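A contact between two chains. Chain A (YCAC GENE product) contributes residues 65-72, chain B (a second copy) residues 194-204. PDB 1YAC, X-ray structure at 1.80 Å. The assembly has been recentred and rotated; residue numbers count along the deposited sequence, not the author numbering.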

# COMPACT_ATOMS: atom_id res chain seq x y z
N ASN A 65 14.40 -16.62 -22.32
CA ASN A 65 13.32 -17.19 -21.51
C ASN A 65 13.84 -18.19 -20.49
O ASN A 65 13.34 -18.28 -19.36
CB ASN A 65 12.24 -17.80 -22.42
CG ASN A 65 11.38 -16.74 -23.10
OD1 ASN A 65 11.63 -15.54 -22.98
ND2 ASN A 65 10.35 -17.18 -23.82
N GLY A 66 14.87 -18.93 -20.89
CA GLY A 66 15.48 -19.88 -19.99
C GLY A 66 14.78 -21.21 -19.86
O GLY A 66 13.66 -21.38 -20.35
N PRO A 67 15.42 -22.17 -19.17
CA PRO A 67 14.88 -23.51 -18.96
C PRO A 67 13.76 -23.53 -17.94
O PRO A 67 13.61 -22.61 -17.14
CB PRO A 67 16.09 -24.27 -18.44
CG PRO A 67 16.80 -23.24 -17.63
CD PRO A 67 16.73 -22.02 -18.51
N LEU A 68 12.98 -24.61 -17.97
CA LEU A 68 11.90 -24.79 -17.01
C LEU A 68 12.59 -24.92 -15.65
O LEU A 68 13.68 -25.50 -15.56
CB LEU A 68 11.16 -26.10 -17.33
CG LEU A 68 9.95 -26.41 -16.43
CD1 LEU A 68 8.82 -25.42 -16.71
CD2 LEU A 68 9.50 -27.84 -16.68
N VAL A 69 12.00 -24.35 -14.60
CA VAL A 69 12.63 -24.48 -13.28
C VAL A 69 12.82 -25.97 -13.01
O VAL A 69 11.91 -26.78 -13.20
CB VAL A 69 11.81 -23.79 -12.17
CG1 VAL A 69 11.78 -22.29 -12.41
CG2 VAL A 69 10.39 -24.35 -12.10
N PRO A 70 14.03 -26.36 -12.56
CA PRO A 70 14.42 -27.74 -12.26
C PRO A 70 13.44 -28.59 -11.44
O PRO A 70 13.28 -29.78 -11.73
CB PRO A 70 15.76 -27.56 -11.54
CG PRO A 70 16.31 -26.33 -12.16
CD PRO A 70 15.11 -25.43 -12.19
N GLU A 71 12.80 -27.98 -10.45
CA GLU A 71 11.86 -28.71 -9.61
C GLU A 71 10.75 -29.40 -10.40
O GLU A 71 10.48 -30.58 -10.19
CB GLU A 71 11.23 -27.79 -8.55
CG GLU A 71 12.18 -27.35 -7.45
CD GLU A 71 12.88 -26.04 -7.77
OE1 GLU A 71 12.82 -25.60 -8.94
OE2 GLU A 71 13.49 -25.44 -6.86
N LEU A 72 10.15 -28.67 -11.33
CA LEU A 72 9.06 -29.23 -12.13
C LEU A 72 9.54 -30.35 -13.03
O LEU A 72 8.91 -31.41 -13.12
CB LEU A 72 8.36 -28.12 -12.92
CG LEU A 72 7.73 -27.04 -12.03
CD1 LEU A 72 7.10 -25.93 -12.88
CD2 LEU A 72 6.67 -27.68 -11.12
N TYR B 194 18.00 -15.36 -7.43
CA TYR B 194 19.38 -15.75 -7.65
C TYR B 194 19.42 -17.19 -8.19
O TYR B 194 20.17 -17.50 -9.12
CB TYR B 194 20.20 -15.62 -6.39
CG TYR B 194 21.67 -15.54 -6.71
CD1 TYR B 194 22.20 -14.41 -7.32
CD2 TYR B 194 22.51 -16.61 -6.44
CE1 TYR B 194 23.54 -14.33 -7.67
CE2 TYR B 194 23.88 -16.55 -6.78
CZ TYR B 194 24.37 -15.40 -7.39
OH TYR B 194 25.71 -15.32 -7.72
N ARG B 195 18.60 -18.06 -7.61
CA ARG B 195 18.54 -19.44 -8.06
C ARG B 195 18.21 -19.49 -9.56
O ARG B 195 18.81 -20.28 -10.30
CB ARG B 195 17.50 -20.24 -7.27
CG ARG B 195 17.30 -21.64 -7.83
CD ARG B 195 16.52 -22.54 -6.89
NE ARG B 195 17.34 -23.05 -5.80
CZ ARG B 195 16.93 -23.97 -4.93
NH1 ARG B 195 15.71 -24.49 -5.01
NH2 ARG B 195 17.74 -24.35 -3.95
N ASN B 196 17.30 -18.63 -10.01
CA ASN B 196 16.91 -18.58 -11.43
C ASN B 196 18.07 -18.15 -12.33
O ASN B 196 18.28 -18.69 -13.43
CB ASN B 196 15.70 -17.66 -11.63
CG ASN B 196 14.42 -18.24 -11.03
OD1 ASN B 196 14.28 -19.46 -10.90
ND2 ASN B 196 13.50 -17.38 -10.64
N LEU B 197 18.86 -17.21 -11.83
CA LEU B 197 20.02 -16.72 -12.55
C LEU B 197 21.01 -17.88 -12.71
O LEU B 197 21.58 -18.10 -13.77
CB LEU B 197 20.65 -15.60 -11.72
CG LEU B 197 20.58 -14.14 -12.15
CD1 LEU B 197 19.41 -13.81 -12.95
CD2 LEU B 197 20.64 -13.26 -10.96
N MET B 198 21.15 -18.64 -11.64
CA MET B 198 22.06 -19.78 -11.61
C MET B 198 21.61 -20.86 -12.59
O MET B 198 22.41 -21.39 -13.37
CB MET B 198 22.11 -20.32 -10.18
CG MET B 198 23.41 -20.97 -9.82
SD MET B 198 23.51 -21.44 -8.09
CE MET B 198 23.43 -19.91 -7.46
N THR B 199 20.32 -21.15 -12.59
CA THR B 199 19.77 -22.16 -13.48
C THR B 199 20.05 -21.81 -14.94
O THR B 199 20.56 -22.65 -15.70
CB THR B 199 18.26 -22.32 -13.25
OG1 THR B 199 18.03 -22.75 -11.91
CG2 THR B 199 17.66 -23.33 -14.22
N SER B 200 19.74 -20.58 -15.33
CA SER B 200 19.97 -20.17 -16.71
C SER B 200 21.46 -20.22 -17.07
O SER B 200 21.83 -20.76 -18.12
CB SER B 200 19.42 -18.77 -16.95
OG SER B 200 18.01 -18.74 -16.77
N TYR B 201 22.30 -19.69 -16.19
CA TYR B 201 23.74 -19.68 -16.41
C TYR B 201 24.31 -21.10 -16.54
O TYR B 201 25.05 -21.40 -17.47
CB TYR B 201 24.46 -18.94 -15.28
CG TYR B 201 25.96 -18.89 -15.45
CD1 TYR B 201 26.55 -17.98 -16.32
CD2 TYR B 201 26.78 -19.81 -14.80
CE1 TYR B 201 27.92 -17.98 -16.53
CE2 TYR B 201 28.14 -19.82 -15.01
CZ TYR B 201 28.70 -18.91 -15.88
OH TYR B 201 30.06 -18.95 -16.10
N ASP B 202 23.93 -21.97 -15.62
CA ASP B 202 24.39 -23.35 -15.62
C ASP B 202 23.98 -24.13 -16.86
O ASP B 202 24.79 -24.84 -17.45
CB ASP B 202 23.91 -24.09 -14.38
CG ASP B 202 24.62 -23.65 -13.11
OD1 ASP B 202 25.59 -22.87 -13.21
OD2 ASP B 202 24.21 -24.09 -12.02
N THR B 203 22.71 -24.04 -17.26
CA THR B 203 22.28 -24.80 -18.42
C THR B 203 22.97 -24.33 -19.69
O THR B 203 23.18 -25.12 -20.60
CB THR B 203 20.76 -24.78 -18.61
OG1 THR B 203 20.35 -23.51 -19.10
CG2 THR B 203 20.06 -25.04 -17.30
N LEU B 204 23.34 -23.05 -19.72
CA LEU B 204 24.01 -22.47 -20.87
C LEU B 204 25.50 -22.76 -20.96
O LEU B 204 26.06 -22.82 -22.05
CB LEU B 204 23.83 -20.96 -20.88
CG LEU B 204 22.61 -20.33 -21.52
CD1 LEU B 204 22.80 -18.83 -21.52
CD2 LEU B 204 22.47 -20.82 -22.96

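The most unusual feature of this contact is a place where a side chain is absent. Gly66(A) has phi/psi of 81/171°, angles at which a CB would be jammed against the carbonyl O of Asn65(A), so the backbone alone calls for glycine. The interface makes a second demand: an ideal CB would point toward chain B and lie only 3.1 Å from Ser200(B) OG. With hydrogen alone there, Gly66(A) CA sits 4.3 Å from Ser200(B) OG, and the loop comes close to the helix, Gly66(A) CA and Ser200(B) CA being 5.6 Å apart.

The case illustrates a general principle: a loop can pack on a helix through a rigid apolar wedge, with charge pairing at one end. Here the wedge is Pro67(A), the residue most covered by the opposing stretch. Its CG lies 3.5 Å from Thr199(B) CG2 and 3.7 Å from Thr203(B) CG2, methyls one helical turn apart that present a greasy surface to the ring, while its CD approaches Ser200(B) OG at 3.9 Å. Threonine suits position 199 because its CG2 offers a methyl to the proline rings; the same CG2 of Thr199(B) is 3.9 Å from Pro70(A) CD, so one methyl serves two prolines. Val69(A), at the N-cap position, adds a looser contact, its CG1 standing 4.1 Å from Asn196(B) OD1.

The polar contact pairs Glu71(A), just after Pro70(A), with Arg195(B), one turn before Thr199(B). Glu71(A) leaves its backbone sideways, but its end comes nearer, and the CA-to-CB bond of Arg195(B) points toward chain A, its chain with chi1 and chi2 t turning at chi3 (m, -78°). The salt bridge joins Glu71(A) OE2 to Arg195(B) NH1 at 3.0 Å, near the guanidinium plane; its hydrogen bond is weak, with an angle of 128°. Altogether the two stretches bury 313 Å², both sides summed.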